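Local coordinates for UPF0749 protein MT1873 (PDB 3GMG) that is of unknown function but belongs to the UPF0749 (DUF881) family and is probably a membrane-associated protein, represented here by its C-terminal part, at residues Ile42-Val53 and Ala125-Gly134; Ala66-Ser77 and Lys98-Ile109. One frame throughout, in Å; residues are numbered along the deposited sequence.

Contact 1: residues Ile42-Val53 and Ala125-Gly134; sequences IDDPGPGVAPEV and AQDGVKRVGG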
loop_
_atom_site.group_PDB
_atom_site.type_symbol
_atom_site.label_atom_id
_atom_site.label_comp_id
_atom_site.label_asym_id
_atom_site.label_seq_id
_atom_site.Cartn_x
_atom_site.Cartn_y
_atom_site.Cartn_z
ATOM N N ILE A 42 10.621 21.499 -0.724
ATOM C CA ILE A 42 9.439 22.186 -1.236
ATOM C C ILE A 42 9.176 23.409 -0.359
ATOM O O ILE A 42 8.870 23.267 0.838
ATOM C CB ILE A 42 8.186 21.284 -1.235
ATOM C CG1 ILE A 42 8.398 20.108 -2.189
ATOM C CG2 ILE A 42 6.972 22.099 -1.693
ATOM C CD1 ILE A 42 7.269 19.104 -2.233
ATOM N N ASP A 43 9.359 24.584 -0.946
ATOM C CA ASP A 43 8.977 25.830 -0.296
ATOM C C ASP A 43 7.582 26.187 -0.783
ATOM O O ASP A 43 7.312 26.180 -1.994
ATOM C CB ASP A 43 9.972 26.939 -0.620
ATOM C CG ASP A 43 9.825 28.142 0.312
ATOM O OD1 ASP A 43 9.986 27.981 1.547
ATOM O OD2 ASP A 43 9.580 29.241 -0.195
ATOM N N ASP A 44 6.700 26.494 0.165
ATOM C CA ASP A 44 5.284 26.728 -0.115
ATOM C C ASP A 44 4.828 27.988 0.624
ATOM O O ASP A 44 4.130 27.893 1.640
ATOM C CB ASP A 44 4.467 25.526 0.332
ATOM C CG ASP A 44 2.998 25.627 -0.042
ATOM O OD1 ASP A 44 2.654 26.434 -0.935
ATOM O OD2 ASP A 44 2.197 24.891 0.549
ATOM N N PRO A 45 5.215 29.155 0.101
ATOM C CA PRO A 45 4.932 30.416 0.811
ATOM C C PRO A 45 3.469 30.873 0.838
ATOM O O PRO A 45 3.135 31.759 1.644
ATOM C CB PRO A 45 5.798 31.416 0.057
ATOM C CG PRO A 45 5.852 30.876 -1.321
ATOM C CD PRO A 45 5.999 29.398 -1.122
ATOM N N GLY A 46 2.601 30.302 0.006
ATOM C CA GLY A 46 1.188 30.707 -0.036
ATOM C C GLY A 46 0.479 30.639 1.307
ATOM O O GLY A 46 0.024 31.678 1.827
ATOM N N PRO A 47 0.328 29.439 1.877
ATOM C CA PRO A 47 0.642 28.123 1.309
ATOM C C PRO A 47 -0.453 27.661 0.360
ATOM O O PRO A 47 -1.627 28.027 0.523
ATOM C CB PRO A 47 0.670 27.228 2.537
ATOM C CG PRO A 47 -0.365 27.859 3.443
ATOM C CD PRO A 47 -0.208 29.314 3.244
ATOM N N GLY A 48 -0.069 26.858 -0.626
ATOM C CA GLY A 48 -1.023 26.284 -1.558
ATOM C C GLY A 48 -0.873 24.812 -1.887
ATOM O O GLY A 48 -1.656 24.302 -2.670
ATOM N N VAL A 49 0.092 24.110 -1.278
ATOM C CA VAL A 49 0.353 22.715 -1.667
ATOM C C VAL A 49 -0.568 21.805 -0.886
ATOM O O VAL A 49 -0.458 21.685 0.337
ATOM C CB VAL A 49 1.844 22.317 -1.483
ATOM C CG1 VAL A 49 2.046 20.795 -1.682
ATOM C CG2 VAL A 49 2.727 23.105 -2.427
ATOM N N ALA A 50 -1.482 21.160 -1.609
ATOM C CA ALA A 50 -2.483 20.290 -1.012
ATOM C C ALA A 50 -1.981 18.856 -0.851
ATOM O O ALA A 50 -0.959 18.481 -1.451
ATOM C CB ALA A 50 -3.761 20.295 -1.864
ATOM N N PRO A 51 -2.696 18.038 -0.066
ATOM C CA PRO A 51 -2.332 16.623 0.102
ATOM C C PRO A 51 -2.056 15.888 -1.210
ATOM O O PRO A 51 -1.140 15.063 -1.267
ATOM C CB PRO A 51 -3.544 16.024 0.815
ATOM C CG PRO A 51 -4.160 17.174 1.527
ATOM C CD PRO A 51 -3.869 18.403 0.760
ATOM N N GLU A 52 -2.829 16.197 -2.244
ATOM C CA GLU A 52 -2.735 15.510 -3.525
ATOM C C GLU A 52 -1.344 15.648 -4.124
ATOM O O GLU A 52 -0.817 14.707 -4.740
ATOM C CB GLU A 52 -3.783 16.083 -4.500
ATOM C CG GLU A 52 -5.229 15.647 -4.213
ATOM C CD GLU A 52 -5.914 16.360 -3.039
ATOM O OE1 GLU A 52 -6.983 15.859 -2.620
ATOM O OE2 GLU A 52 -5.420 17.398 -2.533
ATOM N N VAL A 53 -0.755 16.824 -3.965
ATOM C CA VAL A 53 0.574 17.092 -4.496
ATOM C C VAL A 53 1.615 16.249 -3.756
ATOM O O VAL A 53 2.514 15.689 -4.380
ATOM C CB VAL A 53 0.950 18.577 -4.403
ATOM C CG1 VAL A 53 2.361 18.815 -4.897
ATOM C CG2 VAL A 53 -0.047 19.426 -5.197
ATOM N N ALA A 125 3.873 16.501 -9.696
ATOM C CA ALA A 125 3.980 17.187 -8.416
ATOM C C ALA A 125 4.711 18.514 -8.526
ATOM O O ALA A 125 4.280 19.508 -7.931
ATOM C CB ALA A 125 4.676 16.302 -7.392
ATOM N N GLN A 126 5.816 18.564 -9.262
ATOM C CA GLN A 126 6.579 19.813 -9.335
ATOM C C GLN A 126 5.765 20.898 -10.016
ATOM O O GLN A 126 5.790 22.056 -9.583
ATOM C CB GLN A 126 7.937 19.661 -10.026
ATOM C CG GLN A 126 8.702 20.981 -10.036
ATOM C CD GLN A 126 10.158 20.899 -10.410
ATOM O OE1 GLN A 126 10.860 21.897 -10.286
ATOM N NE2 GLN A 126 10.643 19.723 -10.875
ATOM N N ASP A 127 5.055 20.546 -11.080
ATOM C CA ASP A 127 4.192 21.532 -11.728
ATOM C C ASP A 127 3.080 21.988 -10.801
ATOM O O ASP A 127 2.711 23.178 -10.819
ATOM C CB ASP A 127 3.649 20.997 -13.057
ATOM C CG ASP A 127 4.637 21.162 -14.188
ATOM O OD1 ASP A 127 5.654 21.869 -14.030
ATOM O OD2 ASP A 127 4.383 20.596 -15.272
ATOM N N GLY A 128 2.579 21.081 -9.962
ATOM C CA GLY A 128 1.585 21.437 -8.939
ATOM C C GLY A 128 2.123 22.398 -7.899
ATOM O O GLY A 128 1.410 23.291 -7.415
ATOM N N VAL A 129 3.378 22.202 -7.514
ATOM C CA VAL A 129 4.025 23.111 -6.591
ATOM C C VAL A 129 4.163 24.493 -7.218
ATOM O O VAL A 129 3.837 25.517 -6.588
ATOM C CB VAL A 129 5.410 22.581 -6.170
ATOM C CG1 VAL A 129 6.182 23.648 -5.420
ATOM C CG2 VAL A 129 5.271 21.287 -5.335
ATOM N N LYS A 130 4.632 24.529 -8.458
ATOM C CA LYS A 130 4.853 25.777 -9.154
ATOM C C LYS A 130 3.557 26.554 -9.338
ATOM O O LYS A 130 3.555 27.792 -9.226
ATOM C CB LYS A 130 5.500 25.529 -10.520
ATOM C CG LYS A 130 6.942 25.106 -10.471
ATOM C CD LYS A 130 7.442 24.796 -11.873
ATOM C CE LYS A 130 8.922 24.512 -11.927
ATOM N NZ LYS A 130 9.343 23.982 -13.271
ATOM N N ARG A 131 2.459 25.856 -9.601
ATOM C CA ARG A 131 1.225 26.565 -9.967
ATOM C C ARG A 131 0.615 27.291 -8.774
ATOM O O ARG A 131 -0.184 28.210 -8.949
ATOM C CB ARG A 131 0.218 25.635 -10.648
ATOM C CG ARG A 131 -0.736 24.884 -9.771
ATOM C CD ARG A 131 -1.868 24.278 -10.631
ATOM N NE ARG A 131 -1.336 23.678 -11.862
ATOM C CZ ARG A 131 -0.980 22.396 -12.018
ATOM N NH1 ARG A 131 -1.123 21.504 -11.038
ATOM N NH2 ARG A 131 -0.488 21.993 -13.186
ATOM N N VAL A 132 0.983 26.877 -7.562
ATOM C CA VAL A 132 0.499 27.537 -6.348
ATOM C C VAL A 132 1.545 28.492 -5.762
ATOM O O VAL A 132 1.410 28.929 -4.621
ATOM C CB VAL A 132 -0.050 26.501 -5.295
ATOM C CG1 VAL A 132 -1.211 25.712 -5.863
ATOM C CG2 VAL A 132 1.051 25.545 -4.801
ATOM N N GLY A 133 2.570 28.831 -6.550
ATOM C CA GLY A 133 3.578 29.807 -6.160
ATOM C C GLY A 133 4.712 29.244 -5.322
ATOM O O GLY A 133 5.484 29.995 -4.733
ATOM N N GLY A 134 4.821 27.921 -5.267
ATOM C CA GLY A 134 5.941 27.298 -4.563
ATOM C C GLY A 134 7.132 26.994 -5.453
ATOM O O GLY A 134 7.138 27.278 -6.656
HETATM O O HOH W 1 2.995 28.642 -2.261
#

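Contact 2: residues Ala66-Ser77 and Lys98-Ile109; sequences AEAIQINDAHRS and KVLSPPYSILAI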
loop_
_atom_site.group_PDB
_atom_site.type_symbol
_atom_site.label_atom_id
_atom_site.label_comp_id
_atom_site.label_asym_id
_atom_site.label_seq_id
_atom_site.Cartn_x
_atom_site.Cartn_y
_atom_site.Cartn_z
ATOM N N ALA A 66 12.392 4.356 -5.927
ATOM C CA ALA A 66 12.752 4.639 -4.557
ATOM C C ALA A 66 12.553 3.462 -3.637
ATOM O O ALA A 66 11.485 2.830 -3.646
ATOM C CB ALA A 66 11.974 5.856 -4.016
ATOM N N GLU A 67 13.559 3.166 -2.833
ATOM C CA GLU A 67 13.545 2.029 -1.906
ATOM C C GLU A 67 13.288 2.404 -0.447
ATOM O O GLU A 67 13.045 1.537 0.403
ATOM C CB GLU A 67 14.859 1.241 -2.047
ATOM C CG GLU A 67 15.007 0.701 -3.468
ATOM C CD GLU A 67 16.297 -0.050 -3.725
ATOM O OE1 GLU A 67 17.201 0.014 -2.873
ATOM O OE2 GLU A 67 16.385 -0.738 -4.782
ATOM N N ALA A 68 13.372 3.706 -0.137
ATOM C CA ALA A 68 13.033 4.225 1.161
ATOM C C ALA A 68 12.711 5.685 0.943
ATOM O O ALA A 68 13.351 6.347 0.131
ATOM C CB ALA A 68 14.200 4.058 2.159
ATOM N N ILE A 69 11.689 6.181 1.646
ATOM C CA ILE A 69 11.256 7.575 1.547
ATOM C C ILE A 69 10.923 8.084 2.937
ATOM O O ILE A 69 10.269 7.391 3.725
ATOM C CB ILE A 69 10.020 7.747 0.618
ATOM C CG1 ILE A 69 10.320 7.214 -0.785
ATOM C CG2 ILE A 69 9.588 9.227 0.508
ATOM C CD1 ILE A 69 9.077 7.185 -1.695
ATOM N N GLN A 70 11.379 9.300 3.235
ATOM C CA GLN A 70 11.055 9.977 4.483
ATOM C C GLN A 70 10.591 11.384 4.170
ATOM O O GLN A 70 11.177 12.068 3.350
ATOM C CB GLN A 70 12.306 10.029 5.351
ATOM C CG GLN A 70 12.142 10.676 6.702
ATOM C CD GLN A 70 13.355 10.476 7.570
ATOM O OE1 GLN A 70 13.899 9.368 7.687
ATOM N NE2 GLN A 70 13.766 11.543 8.234
ATOM N N ILE A 71 9.522 11.829 4.832
ATOM C CA ILE A 71 9.030 13.205 4.676
ATOM C C ILE A 71 9.285 13.956 5.977
ATOM O O ILE A 71 8.854 13.500 7.024
ATOM C CB ILE A 71 7.539 13.224 4.335
ATOM C CG1 ILE A 71 7.302 12.463 3.027
ATOM C CG2 ILE A 71 7.027 14.666 4.214
ATOM C CD1 ILE A 71 5.849 12.228 2.696
ATOM N N ASN A 72 9.999 15.075 5.893
ATOM C CA ASN A 72 10.338 15.912 7.051
ATOM C C ASN A 72 9.686 17.279 6.928
ATOM O O ASN A 72 9.482 17.798 5.825
ATOM C CB ASN A 72 11.840 16.169 7.114
ATOM C CG ASN A 72 12.680 14.925 7.436
ATOM O OD1 ASN A 72 12.195 13.972 7.997
ATOM N ND2 ASN A 72 13.980 14.989 7.138
ATOM N N ASP A 73 9.421 17.898 8.074
ATOM C CA ASP A 73 9.321 19.367 8.130
ATOM C C ASP A 73 10.357 19.843 9.135
ATOM O O ASP A 73 11.267 19.089 9.470
ATOM C CB ASP A 73 7.891 19.874 8.370
ATOM C CG ASP A 73 7.404 19.720 9.803
ATOM O OD1 ASP A 73 8.054 19.070 10.657
ATOM O OD2 ASP A 73 6.311 20.272 10.082
ATOM N N ALA A 74 10.249 21.083 9.609
ATOM C CA ALA A 74 11.268 21.618 10.504
ATOM C C ALA A 74 11.385 20.830 11.803
ATOM O O ALA A 74 12.444 20.873 12.447
ATOM C CB ALA A 74 10.983 23.096 10.810
ATOM N N HIS A 75 10.326 20.140 12.212
ATOM C CA HIS A 75 10.285 19.523 13.529
ATOM C C HIS A 75 10.005 18.037 13.552
ATOM O O HIS A 75 10.319 17.387 14.540
ATOM C CB HIS A 75 9.197 20.195 14.371
ATOM C CG HIS A 75 9.304 21.687 14.425
ATOM N ND1 HIS A 75 10.363 22.337 15.020
ATOM C CD2 HIS A 75 8.491 22.654 13.941
ATOM C CE1 HIS A 75 10.193 23.644 14.907
ATOM N NE2 HIS A 75 9.063 23.862 14.259
ATOM N N ARG A 76 9.372 17.502 12.508
ATOM C CA ARG A 76 8.882 16.122 12.539
ATOM C C ARG A 76 9.303 15.338 11.304
ATOM O O ARG A 76 9.637 15.927 10.283
ATOM C CB ARG A 76 7.367 16.114 12.659
ATOM C CG ARG A 76 6.885 16.650 14.027
ATOM C CD ARG A 76 5.426 17.040 14.001
ATOM N NE ARG A 76 5.165 18.131 13.055
ATOM C CZ ARG A 76 5.329 19.435 13.300
ATOM N NH1 ARG A 76 5.054 20.313 12.341
ATOM N NH2 ARG A 76 5.750 19.878 14.492
ATOM N N SER A 77 9.294 14.017 11.431
ATOM C CA SER A 77 9.690 13.104 10.344
ATOM C C SER A 77 8.711 11.942 10.240
ATOM O O SER A 77 8.217 11.453 11.254
ATOM C CB SER A 77 11.101 12.572 10.562
ATOM O OG SER A 77 12.022 13.636 10.704
ATOM N N LYS A 98 1.031 12.473 11.625
ATOM C CA LYS A 98 1.919 13.587 11.926
ATOM C C LYS A 98 1.569 14.809 11.103
ATOM O O LYS A 98 1.537 14.759 9.869
ATOM C CB LYS A 98 3.374 13.191 11.698
ATOM C CG LYS A 98 3.800 12.047 12.590
ATOM C CD LYS A 98 5.280 12.042 12.793
ATOM C CE LYS A 98 5.695 10.886 13.671
ATOM N NZ LYS A 98 7.145 10.644 13.556
ATOM N N VAL A 99 1.304 15.916 11.796
ATOM C CA VAL A 99 0.958 17.166 11.149
ATOM C C VAL A 99 2.240 17.906 10.785
ATOM O O VAL A 99 3.083 18.187 11.647
ATOM C CB VAL A 99 0.044 18.046 12.035
ATOM C CG1 VAL A 99 -0.319 19.324 11.297
ATOM C CG2 VAL A 99 -1.217 17.258 12.460
ATOM N N LEU A 100 2.378 18.195 9.492
ATOM C CA LEU A 100 3.554 18.834 8.930
ATOM C C LEU A 100 3.179 20.169 8.316
ATOM O O LEU A 100 2.081 20.324 7.758
ATOM C CB LEU A 100 4.159 17.948 7.826
ATOM C CG LEU A 100 4.554 16.519 8.189
ATOM C CD1 LEU A 100 5.259 15.866 7.003
ATOM C CD2 LEU A 100 5.448 16.462 9.415
ATOM N N SER A 101 4.090 21.132 8.398
ATOM C CA SER A 101 3.918 22.442 7.783
ATOM C C SER A 101 5.142 22.820 6.973
ATOM O O SER A 101 6.254 22.406 7.298
ATOM C CB SER A 101 3.661 23.492 8.862
ATOM O OG SER A 101 2.451 23.171 9.513
ATOM N N PRO A 102 4.956 23.602 5.902
ATOM C CA PRO A 102 6.102 23.874 5.028
ATOM C C PRO A 102 7.131 24.822 5.654
ATOM O O PRO A 102 6.790 25.594 6.583
ATOM C CB PRO A 102 5.471 24.488 3.775
ATOM C CG PRO A 102 4.181 25.074 4.282
ATOM C CD PRO A 102 3.709 24.212 5.401
ATOM N N PRO A 103 8.379 24.795 5.169
ATOM C CA PRO A 103 8.833 23.988 4.024
ATOM C C PRO A 103 8.990 22.512 4.361
ATOM O O PRO A 103 9.166 22.151 5.519
ATOM C CB PRO A 103 10.180 24.618 3.654
ATOM C CG PRO A 103 10.671 25.237 4.920
ATOM C CD PRO A 103 9.442 25.686 5.665
ATOM N N TYR A 104 8.885 21.679 3.329
ATOM C CA TYR A 104 9.020 20.235 3.479
ATOM C C TYR A 104 10.336 19.759 2.872
ATOM O O TYR A 104 10.838 20.357 1.923
ATOM C CB TYR A 104 7.868 19.505 2.765
ATOM C CG TYR A 104 6.465 20.024 3.083
ATOM C CD1 TYR A 104 5.709 20.682 2.124
ATOM C CD2 TYR A 104 5.899 19.815 4.325
ATOM C CE1 TYR A 104 4.430 21.149 2.412
ATOM C CE2 TYR A 104 4.634 20.271 4.623
ATOM C CZ TYR A 104 3.913 20.939 3.683
ATOM O OH TYR A 104 2.634 21.370 4.001
ATOM N N SER A 105 10.848 18.657 3.405
ATOM C CA SER A 105 12.040 17.989 2.846
ATOM C C SER A 105 11.683 16.533 2.659
ATOM O O SER A 105 11.196 15.891 3.586
ATOM C CB SER A 105 13.226 18.127 3.817
ATOM O OG SER A 105 14.465 17.787 3.196
ATOM N N ILE A 106 11.894 16.011 1.457
ATOM C CA ILE A 106 11.624 14.603 1.188
ATOM C C ILE A 106 12.935 13.940 0.833
ATOM O O ILE A 106 13.628 14.401 -0.065
ATOM C CB ILE A 106 10.589 14.392 0.067
ATOM C CG1 ILE A 106 9.277 15.127 0.403
ATOM C CG2 ILE A 106 10.345 12.902 -0.156
ATOM C CD1 ILE A 106 9.169 16.518 -0.209
ATOM N N LEU A 107 13.266 12.877 1.548
ATOM C CA LEU A 107 14.492 12.099 1.318
ATOM C C LEU A 107 14.093 10.800 0.662
ATOM O O LEU A 107 13.149 10.155 1.087
ATOM C CB LEU A 107 15.194 11.797 2.632
ATOM C CG LEU A 107 15.512 12.990 3.529
ATOM C CD1 LEU A 107 15.986 12.520 4.885
ATOM C CD2 LEU A 107 16.615 13.821 2.888
ATOM N N ALA A 108 14.785 10.421 -0.394
ATOM C CA ALA A 108 14.498 9.159 -1.090
ATOM C C ALA A 108 15.800 8.495 -1.506
ATOM O O ALA A 108 16.696 9.152 -2.027
ATOM C CB ALA A 108 13.653 9.383 -2.284
ATOM N N ILE A 109 15.880 7.199 -1.266
ATOM C CA ILE A 109 17.037 6.383 -1.630
ATOM C C ILE A 109 16.723 5.636 -2.907
ATOM O O ILE A 109 15.687 4.970 -3.001
ATOM C CB ILE A 109 17.422 5.425 -0.507
ATOM C CG1 ILE A 109 17.991 6.195 0.701
ATOM C CG2 ILE A 109 18.472 4.398 -0.989
ATOM C CD1 ILE A 109 18.096 5.393 1.980
HETATM O O HOH W 2 15.778 16.843 5.552
HETATM O O HOH W 3 8.975 23.221 8.119
HETATM O O HOH W 4 8.634 13.263 14.401
#

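Contact 1: residues Ile42-Val53 and Ala125-Gly134
Val129 of helix 125-131 packs between Ile42, at the end of strand 37-43, and Val53, in the first turn of helix 51-63. Its CG2 lies 3.8 Å from Val53 CG1, the two side chains crossing at about a right angle, and 4.1 Å from Ile42 CG2. Val53 also rests CG1 3.7 Å from Ala125 O, one helical turn before Val129; the small Ala125 lets the start of helix 51-63 come close there. Three residues after Val129, Val132 points at the loop. Its CG2 meets Val49 CG2 at 3.8 Å, while CG1 packs against the carbonyl oxygen of Gly48. A chi1 of -61° spreads both methyls of Val132 over Gly48, whose lack of a side chain allows the close approach.

The helix ends in a Schellman motif. Gly133 is the C' residue with positive phi, and Gly134 N bonds back to Val129 O while Gly133 N bonds to Lys130 O. The turn brings Gly134 against the end of strand 37-43, its CA 3.1 Å from Asp43 O, a spot where a residue without CB fits.

Polar contacts gather on the carboxylate of Asp44, which organises the proline- and glycine-rich loop. Gly48 N reaches OD1 in an almost straight bond (174°), and Val49 N reaches OD2; both come from the syn side, the second more tilted from the carboxylate plane. These bonds fix the rotation of the group. Water 1 joins the two segments by donating to Asp44 OD1 and Val132 O and accepting from Gly46 N. Next to it, the Pro45 ring lays CG 3.5 Å from Gly133 O.

Contact 2: residues Ala66-Ser77 and Lys98-Ile109
Asp73 and Arg76 touch Val99, Leu100 and Ser101 beside the paired strands 68-72 and 104-109. From Asp73 CB, which lies 3.2 Å from Ser101 O, the side chain turns between its own backbone N and carbonyl carbon (chi1 76°). CG thereby lies 3.8 Å from Leu100 CD2. OD1 turns back to its own loop, accepting from His75 N and Arg76 N in an Asx turn and Asx motif. OD2 crosses the contact to accept from Ser101 N at 2.9 Å, on its anti side, and forms a salt bridge with Arg76 NH1. A carboxylate suits this place because it serves three backbone N-H groups and a guanidinium at once. Arg76 NE makes only a weak bond of doubtful geometry to Val99 O, and Lys98, long enough to span the gap, sets NZ 2.7 Å from Ser77 O.

Along the strands, Gln70 with Leu107 and Asn72 with Ser105 are hydrogen-bonded pairs. Branched Ile69, Ile71 and Ile106 suit the extended backbone and share one face with Ala108; Ile71 CG2 reaches Leu100 CD1 at 3.5 Å. On the other face, Gln70 NE2 and Ser77 OG both donate to Asn72 OD1, the amide in plane on a lone pair, the hydroxyl from above. Strands 68-72 and 104-109, at 167°, are antiparallel neighbours within a five-stranded antiparallel sheet.

In the fold
The centres of contacts 1 and 2 lie about 15 Å apart, yet both reach one five-stranded antiparallel sheet, and contact 2 also touches the three-stranded sheet through strand 98-100. In the order 77-79, 68-72, 104-109, 37-43, 135-141, contact 2 pairs two inner strands, and strand 37-43, which runs into contact 1, is the next neighbour; Ile42 N probably bonds to Tyr104 O there. Contact 2 is nested in sequence within the loop closed by contact 1, helix 51-63 leading on to strand 68-72. The centre of contact 2 lies about 6 Å from the centre of the chain, that of contact 1 about 15 Å, where it joins helices 51-63 and 125-131, all within the DUF881 family region.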